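Local coordinates for 16S rRNA methylase (PDB 7JLZ), which probably methylates N1 of adenine A1408 in the 16S rRNA of the 30S ribosomal subunit, a modification that confers resistance to aminoglycosides, at residues Leu50-Glu55 with Asp88-Thr93; Cys131-Gly136 with Asn170-Thr175; Leu180-Leu185 with Glu189-Lys194. All blocks are in the same frame, centred on the assembly; numbering follows the deposited sequence.

Contact 1 of 3, residues Leu50-Glu55 with Asp88-Thr93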
loop_
_atom_site.group_PDB
_atom_site.type_symbol
_atom_site.label_atom_id
_atom_site.label_comp_id
_atom_site.label_asym_id
_atom_site.label_seq_id
_atom_site.Cartn_x
_atom_site.Cartn_y
_atom_site.Cartn_z
ATOM N N LEU A 50 -8.306 10.640 -2.812
ATOM C CA LEU A 50 -7.621 10.819 -1.536
ATOM C C LEU A 50 -6.643 9.666 -1.337
ATOM O O LEU A 50 -7.040 8.495 -1.380
ATOM C CB LEU A 50 -8.627 10.883 -0.385
ATOM C CG LEU A 50 -8.046 11.005 1.029
ATOM C CD1 LEU A 50 -7.308 12.317 1.222
ATOM C CD2 LEU A 50 -9.176 10.859 2.063
ATOM N N PHE A 51 -5.373 9.986 -1.117
ATOM C CA PHE A 51 -4.350 8.974 -0.885
ATOM C C PHE A 51 -3.927 8.994 0.577
ATOM O O PHE A 51 -3.565 10.049 1.111
ATOM C CB PHE A 51 -3.133 9.199 -1.794
ATOM C CG PHE A 51 -3.448 9.050 -3.262
ATOM C CD1 PHE A 51 -3.944 10.120 -3.987
ATOM C CD2 PHE A 51 -3.267 7.832 -3.910
ATOM C CE1 PHE A 51 -4.256 9.988 -5.330
ATOM C CE2 PHE A 51 -3.574 7.699 -5.269
ATOM C CZ PHE A 51 -4.071 8.779 -5.972
ATOM N N ILE A 52 -3.932 7.821 1.207
ATOM C CA ILE A 52 -3.648 7.683 2.628
ATOM C C ILE A 52 -2.472 6.738 2.801
ATOM O O ILE A 52 -2.593 5.546 2.502
ATOM C CB ILE A 52 -4.865 7.143 3.392
ATOM C CG1 ILE A 52 -6.081 8.017 3.089
ATOM C CG2 ILE A 52 -4.539 7.055 4.871
ATOM C CD1 ILE A 52 -7.376 7.558 3.791
ATOM N N GLY A 53 -1.358 7.246 3.322
ATOM C CA GLY A 53 -0.223 6.402 3.676
ATOM C C GLY A 53 -0.264 6.037 5.150
ATOM O O GLY A 53 -0.561 6.881 5.995
ATOM N N ILE A 54 0.056 4.776 5.460
ATOM C CA ILE A 54 0.070 4.285 6.840
ATOM C C ILE A 54 1.400 3.598 7.123
ATOM O O ILE A 54 1.738 2.606 6.467
ATOM C CB ILE A 54 -1.092 3.313 7.107
ATOM C CG1 ILE A 54 -2.409 3.934 6.628
ATOM C CG2 ILE A 54 -1.172 2.972 8.599
ATOM C CD1 ILE A 54 -3.606 2.971 6.738
ATOM N N GLU A 55 2.136 4.109 8.105
ATOM C CA GLU A 55 3.403 3.538 8.542
ATOM C C GLU A 55 3.537 3.630 10.057
ATOM O O GLU A 55 2.921 4.492 10.690
ATOM C CB GLU A 55 4.601 4.239 7.879
ATOM C CG GLU A 55 4.599 4.111 6.359
ATOM C CD GLU A 55 4.796 2.678 5.868
ATOM O OE1 GLU A 55 5.481 1.893 6.551
ATOM O OE2 GLU A 55 4.235 2.352 4.789
ATOM N N ASP A 88 -8.929 1.558 13.274
ATOM C CA ASP A 88 -10.274 1.071 12.960
ATOM C C ASP A 88 -11.015 2.011 12.022
ATOM O O ASP A 88 -11.853 1.559 11.224
ATOM C CB ASP A 88 -11.095 0.911 14.245
ATOM C CG ASP A 88 -10.813 -0.389 14.981
ATOM O OD1 ASP A 88 -10.370 -1.373 14.354
ATOM O OD2 ASP A 88 -11.056 -0.424 16.208
ATOM N N GLU A 89 -10.751 3.311 12.141
ATOM C CA GLU A 89 -11.391 4.337 11.327
ATOM C C GLU A 89 -11.234 4.089 9.835
ATOM O O GLU A 89 -12.072 4.549 9.050
ATOM C CB GLU A 89 -10.807 5.715 11.669
ATOM C CG GLU A 89 -11.037 6.200 13.103
ATOM C CD GLU A 89 -9.837 5.934 14.017
ATOM O OE1 GLU A 89 -9.074 4.976 13.746
ATOM O OE2 GLU A 89 -9.662 6.681 15.006
ATOM N N LEU A 90 -10.183 3.383 9.417
ATOM C CA LEU A 90 -9.929 3.188 8.000
ATOM C C LEU A 90 -10.465 1.877 7.455
ATOM O O LEU A 90 -10.384 1.651 6.243
ATOM C CB LEU A 90 -8.423 3.275 7.722
ATOM C CG LEU A 90 -7.906 4.706 7.902
ATOM C CD1 LEU A 90 -6.403 4.766 7.710
ATOM C CD2 LEU A 90 -8.608 5.655 6.931
ATOM N N LEU A 91 -11.028 1.012 8.296
ATOM C CA LEU A 91 -11.562 -0.227 7.768
ATOM C C LEU A 91 -12.795 0.063 6.920
ATOM O O LEU A 91 -13.635 0.891 7.280
ATOM C CB LEU A 91 -11.897 -1.201 8.903
ATOM C CG LEU A 91 -10.701 -1.671 9.752
ATOM C CD1 LEU A 91 -11.166 -2.549 10.920
ATOM C CD2 LEU A 91 -9.667 -2.410 8.887
ATOM N N GLY A 92 -12.877 -0.600 5.770
ATOM C CA GLY A 92 -14.008 -0.439 4.882
ATOM C C GLY A 92 -14.036 0.845 4.084
ATOM O O GLY A 92 -15.086 1.178 3.524
ATOM N N THR A 93 -12.915 1.569 3.991
ATOM C CA THR A 93 -12.908 2.899 3.384
ATOM C C THR A 93 -12.261 2.972 2.006
ATOM O O THR A 93 -12.461 3.973 1.312
ATOM C CB THR A 93 -12.191 3.923 4.288
ATOM O OG1 THR A 93 -10.795 3.609 4.382
ATOM C CG2 THR A 93 -12.809 3.960 5.687
#
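L90 pushes its isobutyl group into the pair of isoleucines on strand 49-55: CD1 lies against I54 and also reaches I52, while CD2 meets I52 alone. With I54 the meeting is tip to tip, L90 CD1 lying 3.5 Å from I54 CD1, closer than methyl groups usually pack. Against I52 the side chains cross obliquely, the CD2 methyl of L90 standing 3.9 Å from CD1 of I52, while L90 CD1 comes within 4.1 Å of I52 CG2. Both isoleucines hold CG1 anti to the carbonyl carbon (chi1 -53° and -50°) and run on extended, which carries each CD1 methyl out from the strand to the leucine. The segment 88-93 keeps its own shape: a type II turn runs from L90 to T93, and T93 OG1 donates to L90 O over 2.7 Å, tilted 32° from the carbonyl plane. The backbone that presents the leucine is thereby tied down just behind it. This is buried apolar packing on one face of the Rossmann-like methyltransferase sheet, where the loop leading into strand 94-100 passes over strand 49-55. L90 also touches L17 of helix 14-21 and I79 of strand 76-80, while I54 reaches V29 and L31 of strand 26-31.

Contact 2 of 3, residues Cys131-Gly136 with Asn170-Thr175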
loop_
_atom_site.group_PDB
_atom_site.type_symbol
_atom_site.label_atom_id
_atom_site.label_comp_id
_atom_site.label_asym_id
_atom_site.label_seq_id
_atom_site.Cartn_x
_atom_site.Cartn_y
_atom_site.Cartn_z
ATOM N N CYS A 131 -7.137 -4.412 -4.953
ATOM C CA CYS A 131 -5.875 -4.470 -4.231
ATOM C C CYS A 131 -4.746 -4.630 -5.235
ATOM O O CYS A 131 -4.848 -5.439 -6.159
ATOM C CB CYS A 131 -5.859 -5.627 -3.232
ATOM S SG CYS A 131 -4.308 -5.829 -2.340
ATOM N N GLU A 132 -3.691 -3.839 -5.074
ATOM C CA GLU A 132 -2.484 -3.972 -5.877
ATOM C C GLU A 132 -1.337 -4.292 -4.932
ATOM O O GLU A 132 -1.187 -3.643 -3.887
ATOM C CB GLU A 132 -2.198 -2.693 -6.675
ATOM C CG GLU A 132 -0.895 -2.736 -7.488
ATOM C CD GLU A 132 -0.643 -1.463 -8.287
ATOM O OE1 GLU A 132 -1.622 -0.797 -8.679
ATOM O OE2 GLU A 132 0.544 -1.132 -8.526
ATOM N N ILE A 133 -0.564 -5.323 -5.263
ATOM C CA ILE A 133 0.554 -5.761 -4.440
ATOM C C ILE A 133 1.798 -5.710 -5.308
ATOM O O ILE A 133 1.843 -6.338 -6.372
ATOM C CB ILE A 133 0.340 -7.172 -3.867
ATOM C CG1 ILE A 133 -0.893 -7.203 -2.968
ATOM C CG2 ILE A 133 1.551 -7.617 -3.070
ATOM C CD1 ILE A 133 -1.119 -8.548 -2.291
ATOM N N VAL A 134 2.787 -4.948 -4.865
ATOM C CA VAL A 134 4.073 -4.851 -5.540
ATOM C C VAL A 134 5.038 -5.769 -4.808
ATOM O O VAL A 134 5.218 -5.645 -3.592
ATOM C CB VAL A 134 4.580 -3.402 -5.560
ATOM C CG1 VAL A 134 6.001 -3.333 -6.136
ATOM C CG2 VAL A 134 3.615 -2.522 -6.364
ATOM N N LEU A 135 5.645 -6.702 -5.543
ATOM C CA LEU A 135 6.511 -7.724 -4.981
ATOM C C LEU A 135 7.932 -7.542 -5.494
ATOM O O LEU A 135 8.152 -7.109 -6.633
ATOM C CB LEU A 135 6.031 -9.139 -5.345
ATOM C CG LEU A 135 4.758 -9.661 -4.677
ATOM C CD1 LEU A 135 4.421 -11.073 -5.155
ATOM C CD2 LEU A 135 4.939 -9.644 -3.181
ATOM N N GLY A 136 8.892 -7.880 -4.638
ATOM C CA GLY A 136 10.288 -7.898 -5.031
ATOM C C GLY A 136 11.231 -7.236 -4.042
ATOM O O GLY A 136 12.443 -7.475 -4.092
ATOM N N ASN A 170 -6.448 -15.587 0.976
ATOM C CA ASN A 170 -6.616 -14.299 1.636
ATOM C C ASN A 170 -7.755 -13.496 1.000
ATOM O O ASN A 170 -7.790 -12.269 1.100
ATOM C CB ASN A 170 -5.306 -13.509 1.613
ATOM C CG ASN A 170 -4.154 -14.271 2.253
ATOM O OD1 ASN A 170 -4.113 -14.448 3.469
ATOM N ND2 ASN A 170 -3.213 -14.727 1.432
ATOM N N ASN A 171 -8.678 -14.186 0.325
ATOM C CA ASN A 171 -9.904 -13.612 -0.236
ATOM C C ASN A 171 -9.626 -12.686 -1.418
ATOM O O ASN A 171 -10.430 -11.800 -1.731
ATOM C CB ASN A 171 -10.736 -12.882 0.835
ATOM C CG ASN A 171 -12.173 -12.659 0.398
ATOM O OD1 ASN A 171 -12.799 -13.547 -0.176
ATOM N ND2 ASN A 171 -12.695 -11.463 0.650
ATOM N N LEU A 172 -8.509 -12.898 -2.109
ATOM C CA LEU A 172 -8.109 -12.063 -3.230
ATOM C C LEU A 172 -8.098 -12.896 -4.497
ATOM O O LEU A 172 -7.445 -13.941 -4.548
ATOM C CB LEU A 172 -6.728 -11.443 -2.995
ATOM C CG LEU A 172 -6.672 -10.466 -1.816
ATOM C CD1 LEU A 172 -5.233 -10.067 -1.521
ATOM C CD2 LEU A 172 -7.553 -9.245 -2.093
ATOM N N HIS A 173 -8.817 -12.432 -5.513
ATOM C CA HIS A 173 -8.850 -13.087 -6.811
ATOM C C HIS A 173 -7.973 -12.314 -7.790
ATOM O O HIS A 173 -8.204 -11.127 -8.028
ATOM C CB HIS A 173 -10.287 -13.181 -7.315
ATOM C CG HIS A 173 -10.385 -13.714 -8.698
ATOM N ND1 HIS A 173 -10.517 -12.897 -9.798
ATOM C CD2 HIS A 173 -10.349 -14.982 -9.166
ATOM C CE1 HIS A 173 -10.566 -13.642 -10.885
ATOM N NE2 HIS A 173 -10.464 -14.910 -10.532
ATOM N N LEU A 174 -6.970 -12.986 -8.355
ATOM C CA LEU A 174 -5.995 -12.307 -9.203
ATOM C C LEU A 174 -6.625 -11.893 -10.530
ATOM O O LEU A 174 -7.251 -12.708 -11.219
ATOM C CB LEU A 174 -4.799 -13.220 -9.453
ATOM C CG LEU A 174 -3.710 -12.658 -10.378
ATOM C CD1 LEU A 174 -2.902 -11.612 -9.641
ATOM C CD2 LEU A 174 -2.822 -13.759 -10.941
ATOM N N THR A 175 -6.455 -10.620 -10.891
ATOM C CA THR A 175 -6.939 -10.106 -12.159
ATOM C C THR A 175 -5.834 -9.639 -13.094
ATOM O O THR A 175 -6.056 -9.607 -14.308
ATOM C CB THR A 175 -7.913 -8.936 -11.942
ATOM O OG1 THR A 175 -7.228 -7.831 -11.345
ATOM C CG2 THR A 175 -9.083 -9.354 -11.050
#
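L172 meets C131 and I133 across the seven-stranded Rossmann-like methyltransferase sheet, at the start of its edge strand 172-179. Just before it, N171 ends helix 156-168: with its positive phi of 69° it is the C-prime residue of a Schellman motif, in which its own N bonds to E168 O and the N of L172 to F167 O. The turn from helix to strand is thus fixed by backbone bonds at the very residue that carries the contact. L172 then makes the whole of the contact with segment 131-136. Its CG sits anti to the carbonyl carbon (chi1 -65°), and the two methyls divide between two residues of the inner strand, CD2 going to C131 and CD1 to I133. Strand 205-211 runs between the two segments in the sheet, pairing with C131 and I133 through F209 and L207; the leucine therefore meets its partners across one intervening strand. I121 of helix 120-124 packs on both L172 and C131, and F167 of helix 156-168 on I133, so helices line this face, while L174, farther along, packs on L159 and I164. Contact with I133 is loose, L172 CD1 lying 4.5 Å from I133 CD1. C131 holds SG anti to the backbone N (chi1 177°) and meets the leucine through its methylene, L172 CD2 lying 4.2 Å from C131 CB.

Contact 3 of 3, residues Leu180-Leu185 with Glu189-Lys194. With SO4 (sulfate ion), chain E.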
loop_
_atom_site.group_PDB
_atom_site.type_symbol
_atom_site.label_atom_id
_atom_site.label_comp_id
_atom_site.label_asym_id
_atom_site.label_seq_id
_atom_site.Cartn_x
_atom_site.Cartn_y
_atom_site.Cartn_z
ATOM N N LEU A 180 7.068 -4.489 -13.252
ATOM C CA LEU A 180 7.156 -3.048 -13.068
ATOM C C LEU A 180 8.211 -2.469 -14.004
ATOM O O LEU A 180 9.258 -3.081 -14.231
ATOM C CB LEU A 180 7.514 -2.723 -11.618
ATOM C CG LEU A 180 6.592 -1.820 -10.792
ATOM C CD1 LEU A 180 5.227 -2.438 -10.648
ATOM C CD2 LEU A 180 7.197 -1.545 -9.417
ATOM N N GLY A 181 7.923 -1.292 -14.565
ATOM C CA GLY A 181 8.874 -0.552 -15.363
ATOM C C GLY A 181 9.351 0.694 -14.626
ATOM O O GLY A 181 8.814 1.082 -13.591
ATOM N N LYS A 182 10.386 1.328 -15.189
ATOM C CA LYS A 182 10.957 2.507 -14.543
ATOM C C LYS A 182 9.948 3.647 -14.450
ATOM O O LYS A 182 10.033 4.479 -13.539
ATOM C CB LYS A 182 12.220 2.962 -15.276
ATOM C CG LYS A 182 13.516 2.534 -14.588
ATOM C CD LYS A 182 14.712 3.351 -15.067
ATOM C CE LYS A 182 15.936 3.124 -14.182
ATOM N NZ LYS A 182 15.719 3.571 -12.772
ATOM N N LYS A 183 8.983 3.700 -15.372
ATOM C CA LYS A 183 7.915 4.688 -15.259
ATOM C C LYS A 183 7.065 4.443 -14.019
ATOM O O LYS A 183 6.540 5.392 -13.427
ATOM C CB LYS A 183 7.039 4.664 -16.515
ATOM C CG LYS A 183 7.798 4.810 -17.834
ATOM C CD LYS A 183 8.361 6.218 -18.017
ATOM C CE LYS A 183 9.117 6.354 -19.333
ATOM N NZ LYS A 183 8.243 6.133 -20.518
ATOM N N ASP A 184 6.925 3.180 -13.610
ATOM C CA ASP A 184 6.142 2.816 -12.435
ATOM C C ASP A 184 6.951 2.855 -11.147
ATOM O O ASP A 184 6.359 2.954 -10.067
ATOM C CB ASP A 184 5.561 1.412 -12.608
ATOM C CG ASP A 184 5.115 1.141 -14.028
ATOM O OD1 ASP A 184 4.158 1.802 -14.485
ATOM O OD2 ASP A 184 5.737 0.282 -14.692
ATOM N N LEU A 185 8.280 2.749 -11.243
ATOM C CA LEU A 185 9.144 2.863 -10.073
ATOM C C LEU A 185 9.205 4.288 -9.556
ATOM O O LEU A 185 9.355 4.502 -8.347
ATOM C CB LEU A 185 10.560 2.408 -10.421
ATOM C CG LEU A 185 11.126 1.156 -9.763
ATOM C CD1 LEU A 185 10.282 -0.032 -10.180
ATOM C CD2 LEU A 185 12.578 0.965 -10.174
ATOM N N GLU A 189 10.171 5.131 -5.661
ATOM C CA GLU A 189 11.586 5.298 -5.345
ATOM C C GLU A 189 12.128 6.503 -6.096
ATOM O O GLU A 189 11.827 6.678 -7.276
ATOM C CB GLU A 189 12.392 4.082 -5.822
ATOM C CG GLU A 189 12.890 3.112 -4.789
ATOM C CD GLU A 189 13.976 2.227 -5.382
ATOM O OE1 GLU A 189 14.171 2.288 -6.612
ATOM O OE2 GLU A 189 14.643 1.486 -4.630
ATOM N N SER A 190 12.977 7.294 -5.446
ATOM C CA SER A 190 13.763 8.275 -6.180
ATOM C C SER A 190 14.677 7.585 -7.189
ATOM O O SER A 190 15.313 6.573 -6.887
ATOM C CB SER A 190 14.599 9.111 -5.215
ATOM O OG SER A 190 15.665 9.722 -5.895
ATOM N N THR A 191 14.762 8.150 -8.403
ATOM C CA THR A 191 15.636 7.571 -9.412
ATOM C C THR A 191 17.105 7.792 -9.073
ATOM O O THR A 191 17.949 6.936 -9.353
ATOM C CB THR A 191 15.341 8.173 -10.792
ATOM O OG1 THR A 191 13.959 7.987 -11.114
ATOM C CG2 THR A 191 16.209 7.539 -11.865
ATOM N N TRP A 192 17.426 8.928 -8.465
ATOM C CA TRP A 192 18.806 9.382 -8.396
ATOM C C TRP A 192 19.442 9.272 -7.014
ATOM O O TRP A 192 20.669 9.407 -6.914
ATOM C CB TRP A 192 18.884 10.829 -8.904
ATOM C CG TRP A 192 18.301 10.942 -10.290
ATOM C CD1 TRP A 192 17.122 11.535 -10.638
ATOM C CD2 TRP A 192 18.851 10.402 -11.496
ATOM N NE1 TRP A 192 16.918 11.415 -11.992
ATOM C CE2 TRP A 192 17.967 10.723 -12.542
ATOM C CE3 TRP A 192 20.009 9.675 -11.790
ATOM C CZ2 TRP A 192 18.203 10.343 -13.860
ATOM C CZ3 TRP A 192 20.252 9.307 -13.105
ATOM C CH2 TRP A 192 19.354 9.648 -14.123
ATOM N N SER A 193 18.662 8.988 -5.968
ATOM C CA SER A 193 19.224 8.874 -4.622
ATOM C C SER A 193 20.270 7.765 -4.572
ATOM O O SER A 193 20.209 6.797 -5.335
ATOM C CB SER A 193 18.111 8.581 -3.639
ATOM O OG SER A 193 17.459 7.402 -4.065
ATOM N N LYS A 194 21.253 7.919 -3.675
ATOM C CA LYS A 194 22.338 6.946 -3.590
ATOM C C LYS A 194 21.802 5.593 -3.125
ATOM O O LYS A 194 21.087 5.514 -2.129
ATOM C CB LYS A 194 23.427 7.439 -2.633
ATOM C CG LYS A 194 24.707 6.620 -2.679
ATOM C CD LYS A 194 25.439 6.810 -3.998
ATOM C CE LYS A 194 26.754 6.041 -4.006
ATOM N NZ LYS A 194 27.687 6.509 -5.075
HETATM S S SO4 E . 13.812 11.797 -8.305
HETATM O O1 SO4 E . 13.862 12.852 -9.282
HETATM O O2 SO4 E . 15.140 11.537 -7.811
HETATM O O3 SO4 E . 13.296 10.607 -8.918
HETATM O O4 SO4 E . 12.960 12.201 -7.218
#
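E189 N donates to L185 O over 2.9 Å, and this bond joins the end of the one-turn helix 182-185 to the loop beyond it. The E189 side chain lies alongside that of L185, in the same direction: CB of E189 lies 4.0 Å from L185 O, the chain stays extended beyond CG, and at the tip OE1 of E189 comes to 4.1 Å from L185 CD2. K182, the first residue of that helix, reaches over with its chain bent at the last torsion (chi4 -63°) and brings NZ to 4.1 Å from T191 CG2, crossing that side chain at about a right angle. The same methyl of T191 sits over the centre of one face of the W192 ring, 3.7 Å above its plane. S190 OG, anti to the backbone N, accepts from the N of S193 (an ST motif) and from the N of W192 (an ST turn), and donates to O2 of a sulfate ion at 2.7 Å. T191 N gives that ion a second bond to O3, almost straight at 175°, and K186 NZ and R37 NH1 add theirs. The sulfate probably came from the crystallisation liquor, yet a lysine, an arginine, a hydroxyl and a backbone N-H gathered round it are consistent with a surface patch suited to an anion, possibly a phosphate of the rRNA.

In the fold
The three contacts follow one another along the chain without nesting or crossing. Contact 1 closes first, bringing the loop after strand 76-80 back to strand 49-55 in the parallel half of the central sheet. Contact 2 opens with strand 129-135 and closes where helix 156-168 has returned the chain to edge strand 172-179, tying the far end of the same sheet. That strand runs directly into the short helix of contact 3, a tight local closure of the surface loop before strand 205-211. Contacts 2 and 3 touch, V134 CG1 meeting L180 CD2 at 3.9 Å, whereas contacts 1 and 3 lie on opposite sides of the chain's centre, their centres about 25 Å apart.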